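Tautomerase (Advenella mimigardefordensis DPN7, PDB 6VVW) belongs to the tautomerase (MIF-like) superfamily, whose beta-alpha-beta fold assembles here into a trimer of three copies of the chain. Local coordinates at residues Q5-A10 and H44-Q49; K26-T31 and A82-T87; V65-A70 and M102-A107. One frame throughout, in Å; residues are numbered along the deposited sequence.

Contact 1: Q5-A10 and H44-Q49; sequences QVQVTA and HEIEQQ
Q7 sends CG anti to its own carbonyl carbon (chi1 -74°) and runs on extended (chi2 173°), while I46 also sets CG1 anti to its carbonyl carbon (chi1 -65°), so the two side chains cross obliquely. The pairing prolongs the parallel contact of strands 3-8 and 40-43 in the tautomerase beta-alpha-beta fold, past the point where strand 40-43 ends. V6 O accepts H44 N at 2.9 Å and V8 O accepts I46 N at 2.8 Å, each donor nearly along the C=O axis, but the N-H groups point well off the acceptors, so both bonds are bent. I46 then turns acceptor: its O takes A10 N in a very short bond, with the donor above the carbonyl plane. V8 O is approached a second time, by E45 CA at 3.3 Å in a CA-H...O contact. Against this backbone frame the methyl I46 CD1 rests on the amide end of Q7, 3.2 Å from OE1. The same OE1 is hydrogen-bonded to S42 of the second subunit, so the amide is held at the trimer interface, where the H44 rings of neighbouring subunits also meet edge-to-face. E45 lies beside V8, pointing the same way; its carboxylate is gripped by a salt bridge from OE2 to K17 and a hydrogen bond from G11 N to OE1. The short A10 N bond also brings A10 CB to 3.0 Å from I46 O.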
loop_
_atom_site.group_PDB
_atom_site.type_symbol
_atom_site.label_atom_id
_atom_site.label_comp_id
_atom_site.label_asym_id
_atom_site.label_seq_id
_atom_site.Cartn_x
_atom_site.Cartn_y
_atom_site.Cartn_z
ATOM N N GLN A 5 -7.738 0.111 -0.202
ATOM C CA GLN A 5 -7.130 1.272 0.420
ATOM C C GLN A 5 -7.101 2.335 -0.649
ATOM O O GLN A 5 -6.892 2.020 -1.824
ATOM C CB GLN A 5 -5.708 0.984 0.954
ATOM C CG GLN A 5 -5.632 -0.228 1.844
ATOM C CD GLN A 5 -4.285 -0.390 2.513
ATOM O OE1 GLN A 5 -3.327 0.316 2.190
ATOM N NE2 GLN A 5 -4.208 -1.308 3.476
ATOM N N VAL A 6 -7.332 3.582 -0.247
ATOM C CA VAL A 6 -7.602 4.672 -1.181
ATOM C C VAL A 6 -6.871 5.919 -0.720
ATOM O O VAL A 6 -6.987 6.311 0.445
ATOM C CB VAL A 6 -9.107 4.982 -1.280
ATOM C CG1 VAL A 6 -9.367 5.854 -2.468
ATOM C CG2 VAL A 6 -9.936 3.717 -1.321
ATOM N N GLN A 7 -6.155 6.571 -1.634
ATOM C CA GLN A 7 -5.600 7.892 -1.384
ATOM C C GLN A 7 -6.362 8.904 -2.221
ATOM O O GLN A 7 -6.412 8.784 -3.449
ATOM C CB GLN A 7 -4.115 7.942 -1.713
ATOM C CG GLN A 7 -3.265 7.239 -0.692
ATOM C CD GLN A 7 -1.793 7.134 -1.085
ATOM O OE1 GLN A 7 -1.362 7.653 -2.121
ATOM N NE2 GLN A 7 -1.006 6.452 -0.241
ATOM N N VAL A 8 -6.967 9.889 -1.559
ATOM C CA VAL A 8 -7.613 11.000 -2.241
ATOM C C VAL A 8 -6.894 12.281 -1.859
ATOM O O VAL A 8 -6.378 12.394 -0.750
ATOM C CB VAL A 8 -9.103 11.090 -1.872
ATOM C CG1 VAL A 8 -9.252 11.151 -0.382
ATOM C CG2 VAL A 8 -9.735 12.305 -2.528
ATOM N N THR A 9 -6.848 13.244 -2.768
ATOM C CA THR A 9 -6.353 14.561 -2.381
ATOM C C THR A 9 -7.191 15.073 -1.205
ATOM O O THR A 9 -8.405 14.855 -1.146
ATOM C CB THR A 9 -6.407 15.530 -3.573
ATOM O OG1 THR A 9 -5.432 16.563 -3.412
ATOM C CG2 THR A 9 -7.748 16.206 -3.688
ATOM N N ALA A 10 -6.538 15.695 -0.223
ATOM C CA ALA A 10 -7.264 16.069 0.983
ATOM C C ALA A 10 -8.287 17.162 0.693
ATOM O O ALA A 10 -8.167 17.922 -0.278
ATOM C CB ALA A 10 -6.295 16.550 2.061
ATOM N N HIS A 44 -7.737 7.388 3.070
ATOM C CA HIS A 44 -6.601 8.061 3.711
ATOM C C HIS A 44 -6.259 9.309 2.904
ATOM O O HIS A 44 -5.469 9.235 1.960
ATOM C CB HIS A 44 -5.419 7.112 3.794
ATOM C CG HIS A 44 -4.090 7.778 3.984
ATOM N ND1 HIS A 44 -3.921 8.928 4.730
ATOM C CD2 HIS A 44 -2.854 7.433 3.545
ATOM C CE1 HIS A 44 -2.642 9.262 4.738
ATOM N NE2 HIS A 44 -1.975 8.378 4.018
ATOM N N GLU A 45 -6.829 10.451 3.290
ATOM C CA GLU A 45 -6.646 11.658 2.499
ATOM C C GLU A 45 -5.215 12.162 2.590
ATOM O O GLU A 45 -4.517 11.964 3.581
ATOM C CB GLU A 45 -7.576 12.778 2.940
ATOM C CG GLU A 45 -8.830 12.360 3.665
ATOM C CD GLU A 45 -9.646 13.569 4.081
ATOM O OE1 GLU A 45 -9.534 14.609 3.405
ATOM O OE2 GLU A 45 -10.414 13.476 5.061
ATOM N N ILE A 46 -4.801 12.861 1.545
ATOM C CA ILE A 46 -3.415 13.234 1.332
ATOM C C ILE A 46 -3.367 14.734 1.115
ATOM O O ILE A 46 -4.154 15.279 0.333
ATOM C CB ILE A 46 -2.810 12.496 0.126
ATOM C CG1 ILE A 46 -2.754 10.994 0.388
ATOM C CG2 ILE A 46 -1.433 13.011 -0.151
ATOM C CD1 ILE A 46 -1.671 10.317 -0.378
ATOM N N GLU A 47 -2.458 15.399 1.809
ATOM C CA GLU A 47 -2.357 16.838 1.679
ATOM C C GLU A 47 -1.759 17.197 0.334
ATOM O O GLU A 47 -0.856 16.520 -0.164
ATOM C CB GLU A 47 -1.479 17.424 2.787
ATOM C CG GLU A 47 -2.229 18.102 3.899
ATOM C CD GLU A 47 -3.148 19.197 3.401
ATOM O OE1 GLU A 47 -2.841 19.826 2.365
ATOM O OE2 GLU A 47 -4.182 19.426 4.057
ATOM N N GLN A 48 -2.250 18.297 -0.241
ATOM C CA GLN A 48 -1.478 18.986 -1.260
ATOM C C GLN A 48 -0.096 19.226 -0.670
ATOM O O GLN A 48 0.103 19.064 0.537
ATOM C CB GLN A 48 -2.165 20.282 -1.684
ATOM C CG GLN A 48 -3.686 20.174 -1.727
ATOM C CD GLN A 48 -4.334 21.004 -2.826
ATOM O OE1 GLN A 48 -3.881 22.099 -3.146
ATOM N NE2 GLN A 48 -5.409 20.471 -3.420
ATOM N N GLN A 49 0.877 19.540 -1.510
ATOM C CA GLN A 49 2.295 19.518 -1.151
ATOM C C GLN A 49 2.702 18.293 -0.331
ATOM O O GLN A 49 3.787 18.262 0.258
ATOM C CB GLN A 49 2.691 20.826 -0.446
ATOM C CG GLN A 49 2.168 21.054 0.949
ATOM C CD GLN A 49 1.736 22.493 1.137
ATOM O OE1 GLN A 49 2.550 23.356 1.453
ATOM N NE2 GLN A 49 0.447 22.763 0.916
#

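Contact 2: K26-T31 and A82-T87; sequences KVIEQT and AAINKT
Helix segments 26-30 and 82-87 run almost antiparallel, their N-to-C directions 164° apart and their axes 10.0 Å from each other at closest approach. They belong to helices 16-30 and 74-92, the two long helices of the tautomerase beta-alpha-beta fold. The meeting is small and mostly apolar, and V27 carries it, its CB directed at the other helix. With CG1 anti to the backbone N (chi1 153°), V27 spreads its two methyls over different neighbours. CG1 settles between A83 and I84, 3.8 Å from A83 CB and 3.7 Å from I84 CG1, and the valine and isoleucine cross obliquely. One residue on, I28 CG1 approaches I84 CD1 at a looser 4.4 Å; I28 itself also leans on P2 and I39. The other methyl, V27 CG2, meets the T87 side chain tip to tip. T87 OG1 is placed anti to the carbonyl carbon (chi1 -68°), which lets it bend back to its own helix and donate to A83 O at 3.2 Å, from above the carbonyl plane. A83 O thus accepts both T87 N and T87 OG1; the hydroxyl proton is spent within its own helix, and the oxygen faces V27 CG2 at 3.5 Å.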
loop_
_atom_site.group_PDB
_atom_site.type_symbol
_atom_site.label_atom_id
_atom_site.label_comp_id
_atom_site.label_asym_id
_atom_site.label_seq_id
_atom_site.Cartn_x
_atom_site.Cartn_y
_atom_site.Cartn_z
ATOM N N LYS A 26 -21.109 -0.895 -1.782
ATOM C CA LYS A 26 -22.255 -1.380 -2.546
ATOM C C LYS A 26 -21.886 -1.705 -3.993
ATOM O O LYS A 26 -22.501 -2.585 -4.613
ATOM C CB LYS A 26 -23.378 -0.345 -2.490
ATOM C CG LYS A 26 -24.749 -0.877 -2.868
ATOM C CD LYS A 26 -25.612 -1.230 -1.655
ATOM C CE LYS A 26 -27.088 -1.372 -2.088
ATOM N NZ LYS A 26 -28.057 -1.591 -0.967
ATOM N N VAL A 27 -20.878 -1.022 -4.539
ATOM C CA VAL A 27 -20.412 -1.292 -5.893
ATOM C C VAL A 27 -19.446 -2.465 -5.892
ATOM O O VAL A 27 -19.326 -3.171 -6.908
ATOM C CB VAL A 27 -19.765 -0.034 -6.508
ATOM C CG1 VAL A 27 -18.722 -0.376 -7.550
ATOM C CG2 VAL A 27 -20.806 0.846 -7.148
ATOM N N ILE A 28 -18.788 -2.731 -4.760
ATOM C CA ILE A 28 -17.905 -3.884 -4.709
ATOM C C ILE A 28 -18.715 -5.173 -4.644
ATOM O O ILE A 28 -18.366 -6.166 -5.291
ATOM C CB ILE A 28 -16.909 -3.760 -3.555
ATOM C CG1 ILE A 28 -15.891 -2.689 -3.903
ATOM C CG2 ILE A 28 -16.166 -5.032 -3.419
ATOM C CD1 ILE A 28 -14.755 -2.629 -2.978
ATOM N N GLU A 29 -19.825 -5.181 -3.906
ATOM C CA GLU A 29 -20.786 -6.255 -4.103
ATOM C C GLU A 29 -21.286 -6.254 -5.539
ATOM O O GLU A 29 -21.198 -7.258 -6.252
ATOM C CB GLU A 29 -21.995 -6.109 -3.195
ATOM C CG GLU A 29 -21.826 -5.465 -1.868
ATOM C CD GLU A 29 -23.175 -4.978 -1.376
ATOM O OE1 GLU A 29 -23.714 -4.042 -1.999
ATOM O OE2 GLU A 29 -23.730 -5.584 -0.421
ATOM N N GLN A 30 -21.826 -5.119 -5.976
ATOM C CA GLN A 30 -22.453 -4.998 -7.285
ATOM C C GLN A 30 -21.528 -5.453 -8.401
ATOM O O GLN A 30 -21.960 -5.620 -9.548
ATOM C CB GLN A 30 -22.887 -3.552 -7.526
ATOM C CG GLN A 30 -24.318 -3.254 -7.136
ATOM C CD GLN A 30 -24.782 -1.945 -7.705
ATOM O OE1 GLN A 30 -23.985 -1.160 -8.208
ATOM N NE2 GLN A 30 -26.079 -1.709 -7.660
ATOM N N THR A 31 -20.253 -5.652 -8.070
ATOM C CA THR A 31 -19.212 -6.088 -8.999
ATOM C C THR A 31 -18.846 -7.551 -8.798
ATOM O O THR A 31 -17.664 -7.900 -8.795
ATOM C CB THR A 31 -17.988 -5.206 -8.839
ATOM O OG1 THR A 31 -17.844 -4.899 -7.446
ATOM C CG2 THR A 31 -18.150 -3.920 -9.661
ATOM N N ALA A 82 -14.604 0.500 -13.950
ATOM C CA ALA A 82 -15.500 1.483 -14.549
ATOM C C ALA A 82 -16.531 1.988 -13.546
ATOM O O ALA A 82 -16.792 3.196 -13.460
ATOM C CB ALA A 82 -16.185 0.869 -15.767
ATOM N N ALA A 83 -17.133 1.082 -12.771
ATOM C CA ALA A 83 -18.121 1.548 -11.805
ATOM C C ALA A 83 -17.471 2.264 -10.631
ATOM O O ALA A 83 -18.104 3.114 -10.008
ATOM C CB ALA A 83 -18.964 0.389 -11.295
ATOM N N ILE A 84 -16.219 1.936 -10.315
ATOM C CA ILE A 84 -15.548 2.475 -9.135
ATOM C C ILE A 84 -14.929 3.825 -9.441
ATOM O O ILE A 84 -14.878 4.709 -8.569
ATOM C CB ILE A 84 -14.505 1.467 -8.625
ATOM C CG1 ILE A 84 -15.130 0.471 -7.658
ATOM C CG2 ILE A 84 -13.371 2.148 -7.944
ATOM C CD1 ILE A 84 -14.363 -0.835 -7.567
ATOM N N ASN A 85 -14.449 4.009 -10.673
ATOM C CA ASN A 85 -14.201 5.359 -11.158
ATOM C C ASN A 85 -15.502 6.157 -11.213
ATOM O O ASN A 85 -15.516 7.348 -10.891
ATOM C CB ASN A 85 -13.514 5.293 -12.523
ATOM C CG ASN A 85 -13.250 6.650 -13.124
ATOM O OD1 ASN A 85 -14.145 7.270 -13.689
ATOM N ND2 ASN A 85 -12.007 7.103 -13.045
ATOM N N LYS A 86 -16.612 5.516 -11.593
ATOM C CA LYS A 86 -17.897 6.207 -11.602
ATOM C C LYS A 86 -18.244 6.730 -10.218
ATOM O O LYS A 86 -18.611 7.896 -10.054
ATOM C CB LYS A 86 -18.995 5.270 -12.104
ATOM C CG LYS A 86 -20.384 5.904 -12.214
ATOM C CD LYS A 86 -20.929 5.764 -13.620
ATOM C CE LYS A 86 -20.223 6.752 -14.546
ATOM N NZ LYS A 86 -20.697 6.763 -15.957
ATOM N N THR A 87 -18.130 5.876 -9.205
ATOM C CA THR A 87 -18.500 6.250 -7.843
ATOM C C THR A 87 -17.547 7.294 -7.285
ATOM O O THR A 87 -17.975 8.303 -6.702
ATOM C CB THR A 87 -18.505 5.003 -6.956
ATOM O OG1 THR A 87 -19.579 4.147 -7.344
ATOM C CG2 THR A 87 -18.668 5.359 -5.490
#

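Contact 3: V65-A70 and M102-A107; sequences VAFLLA and MLIDIA
Five backbone hydrogen bonds join strands 62-69 and 99-106 as parallel neighbours, the two strands of a beta-alpha-beta unit whose connection is helix 74-92. A66 and L68 each use both N and O: A66 N donates to M102 O and A66 O accepts I104 N, then L68 N donates to I104 O and L68 O accepts I106 N. Most are close to straight, 176° at A66 N, though I104 N is more bent at 145°. The last, A70 N to I106 O, is the shortest at 2.5 Å and falls on a carbonyl lone pair, extending the pairing one residue past strand 62-69. On the face bearing V65, F67, M102, I104 and I106, V65 turns CG1 anti to its backbone N (chi1 -173°) and sets it against I104 CD1 at 3.7 Å. F67 lies beside I104, pointing the same way, its CD1 4.1 Å from I104 CB. F67 of the second subunit packs on V65 and I104, and M102 pairs antiparallel with a strand of that subunit, carrying the sheet across the interface. The opposite face, with A66, L68 and L103, lies under helix 74-92; A66 CB meets L103 CD2 at 3.7 Å. M102, bent at chi2 and again at chi3, brings its CE methyl unusually tightly against V65 CG2, at 3.2 Å.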
loop_
_atom_site.group_PDB
_atom_site.type_symbol
_atom_site.label_atom_id
_atom_site.label_comp_id
_atom_site.label_asym_id
_atom_site.label_seq_id
_atom_site.Cartn_x
_atom_site.Cartn_y
_atom_site.Cartn_z
ATOM N N VAL A 65 -5.876 1.150 -4.414
ATOM C CA VAL A 65 -5.294 -0.180 -4.448
ATOM C C VAL A 65 -6.335 -1.160 -3.935
ATOM O O VAL A 65 -6.843 -1.013 -2.816
ATOM C CB VAL A 65 -4.003 -0.259 -3.632
ATOM C CG1 VAL A 65 -3.366 -1.611 -3.865
ATOM C CG2 VAL A 65 -3.069 0.863 -4.039
ATOM N N ALA A 66 -6.668 -2.145 -4.766
ATOM C CA ALA A 66 -7.689 -3.144 -4.467
ATOM C C ALA A 66 -7.053 -4.521 -4.342
ATOM O O ALA A 66 -6.473 -5.042 -5.295
ATOM C CB ALA A 66 -8.754 -3.168 -5.554
ATOM N N PHE A 67 -7.183 -5.118 -3.183
ATOM C CA PHE A 67 -6.730 -6.472 -2.960
ATOM C C PHE A 67 -7.930 -7.402 -3.035
ATOM O O PHE A 67 -8.861 -7.289 -2.229
ATOM C CB PHE A 67 -6.029 -6.571 -1.611
ATOM C CG PHE A 67 -4.789 -5.737 -1.526
ATOM C CD1 PHE A 67 -3.564 -6.254 -1.891
ATOM C CD2 PHE A 67 -4.846 -4.431 -1.085
ATOM C CE1 PHE A 67 -2.415 -5.482 -1.817
ATOM C CE2 PHE A 67 -3.708 -3.659 -1.013
ATOM C CZ PHE A 67 -2.487 -4.184 -1.377
ATOM N N LEU A 68 -7.921 -8.302 -4.026
ATOM C CA LEU A 68 -9.011 -9.245 -4.236
ATOM C C LEU A 68 -8.429 -10.646 -4.275
ATOM O O LEU A 68 -7.232 -10.810 -4.427
ATOM C CB LEU A 68 -9.752 -8.938 -5.520
ATOM C CG LEU A 68 -10.018 -7.466 -5.806
ATOM C CD1 LEU A 68 -8.859 -6.800 -6.555
ATOM C CD2 LEU A 68 -11.279 -7.367 -6.607
ATOM N N LEU A 69 -9.264 -11.662 -4.119
ATOM C CA LEU A 69 -8.796 -13.047 -4.201
ATOM C C LEU A 69 -8.746 -13.500 -5.657
ATOM O O LEU A 69 -9.776 -13.520 -6.337
ATOM C CB LEU A 69 -9.708 -13.976 -3.405
ATOM C CG LEU A 69 -9.416 -14.089 -1.914
ATOM C CD1 LEU A 69 -10.705 -14.395 -1.172
ATOM C CD2 LEU A 69 -8.358 -15.137 -1.632
ATOM N N ALA A 70 -7.567 -13.926 -6.111
ATOM C CA ALA A 70 -7.369 -14.299 -7.509
ATOM C C ALA A 70 -8.400 -15.300 -7.993
ATOM O O ALA A 70 -9.112 -15.917 -7.192
ATOM C CB ALA A 70 -5.974 -14.881 -7.743
ATOM N N MET A 102 -5.735 -0.060 -9.085
ATOM C CA MET A 102 -4.619 -0.988 -9.120
ATOM C C MET A 102 -5.152 -2.307 -8.573
ATOM O O MET A 102 -5.324 -2.449 -7.359
ATOM C CB MET A 102 -3.458 -0.461 -8.289
ATOM C CG MET A 102 -2.705 0.720 -8.877
ATOM S SD MET A 102 -3.521 2.294 -8.644
ATOM C CE MET A 102 -3.802 2.149 -6.887
ATOM N N LEU A 103 -5.464 -3.238 -9.473
ATOM C CA LEU A 103 -6.138 -4.478 -9.111
ATOM C C LEU A 103 -5.098 -5.551 -8.849
ATOM O O LEU A 103 -4.262 -5.843 -9.713
ATOM C CB LEU A 103 -7.089 -4.915 -10.210
ATOM C CG LEU A 103 -8.102 -3.851 -10.561
ATOM C CD1 LEU A 103 -9.085 -4.488 -11.471
ATOM C CD2 LEU A 103 -8.767 -3.386 -9.292
ATOM N N ILE A 104 -5.125 -6.102 -7.641
ATOM C CA ILE A 104 -4.081 -6.985 -7.149
ATOM C C ILE A 104 -4.769 -8.265 -6.731
ATOM O O ILE A 104 -5.488 -8.289 -5.725
ATOM C CB ILE A 104 -3.307 -6.371 -5.979
ATOM C CG1 ILE A 104 -3.186 -4.863 -6.154
ATOM C CG2 ILE A 104 -1.943 -7.003 -5.875
ATOM C CD1 ILE A 104 -1.828 -4.319 -5.845
ATOM N N ASP A 105 -4.556 -9.326 -7.496
ATOM C CA ASP A 105 -5.232 -10.590 -7.263
ATOM C C ASP A 105 -4.319 -11.489 -6.459
ATOM O O ASP A 105 -3.246 -11.874 -6.932
ATOM C CB ASP A 105 -5.658 -11.237 -8.581
ATOM C CG ASP A 105 -6.841 -10.532 -9.177
ATOM O OD1 ASP A 105 -6.636 -9.386 -9.634
ATOM O OD2 ASP A 105 -7.973 -11.063 -9.124
ATOM N N ILE A 106 -4.760 -11.806 -5.231
ATOM C CA ILE A 106 -4.023 -12.566 -4.231
ATOM C C ILE A 106 -4.491 -14.016 -4.253
ATOM O O ILE A 106 -5.658 -14.334 -4.531
ATOM C CB ILE A 106 -4.185 -11.959 -2.816
ATOM C CG1 ILE A 106 -2.854 -11.937 -2.083
ATOM C CG2 ILE A 106 -5.186 -12.762 -1.968
ATOM C CD1 ILE A 106 -3.009 -11.972 -0.566
ATOM N N ALA A 107 -3.634 -14.832 -3.983
ATOM C CA ALA A 107 -3.829 -16.263 -3.990
ATOM C C ALA A 107 -4.362 -16.708 -2.643
ATOM O O ALA A 107 -4.049 -16.101 -1.621
ATOM C CB ALA A 107 -2.505 -16.973 -4.285
#

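How the contacts relate
From the N terminus, strand 3-8 leads through helix 16-30 to strand 40-43, and contact 1 closes this first beta-alpha-beta excursion just beyond the strand's end. Strand 62-69, helix 74-92 and strand 99-106 follow the same order, and contact 3 closes that second loop after contact 1 is complete, so the two follow in series. Contact 2 crosses both along the chain, joining helix 16-30 to helix 74-92. Contacts 1 and 3 lie on opposite sides of the chain's centre, about 21 Å between centres, yet both reach one sheet: strands 3-8 and 62-69 are antiparallel neighbours, and V65 N lies 2.9 Å from Q5 O, a probable hydrogen bond.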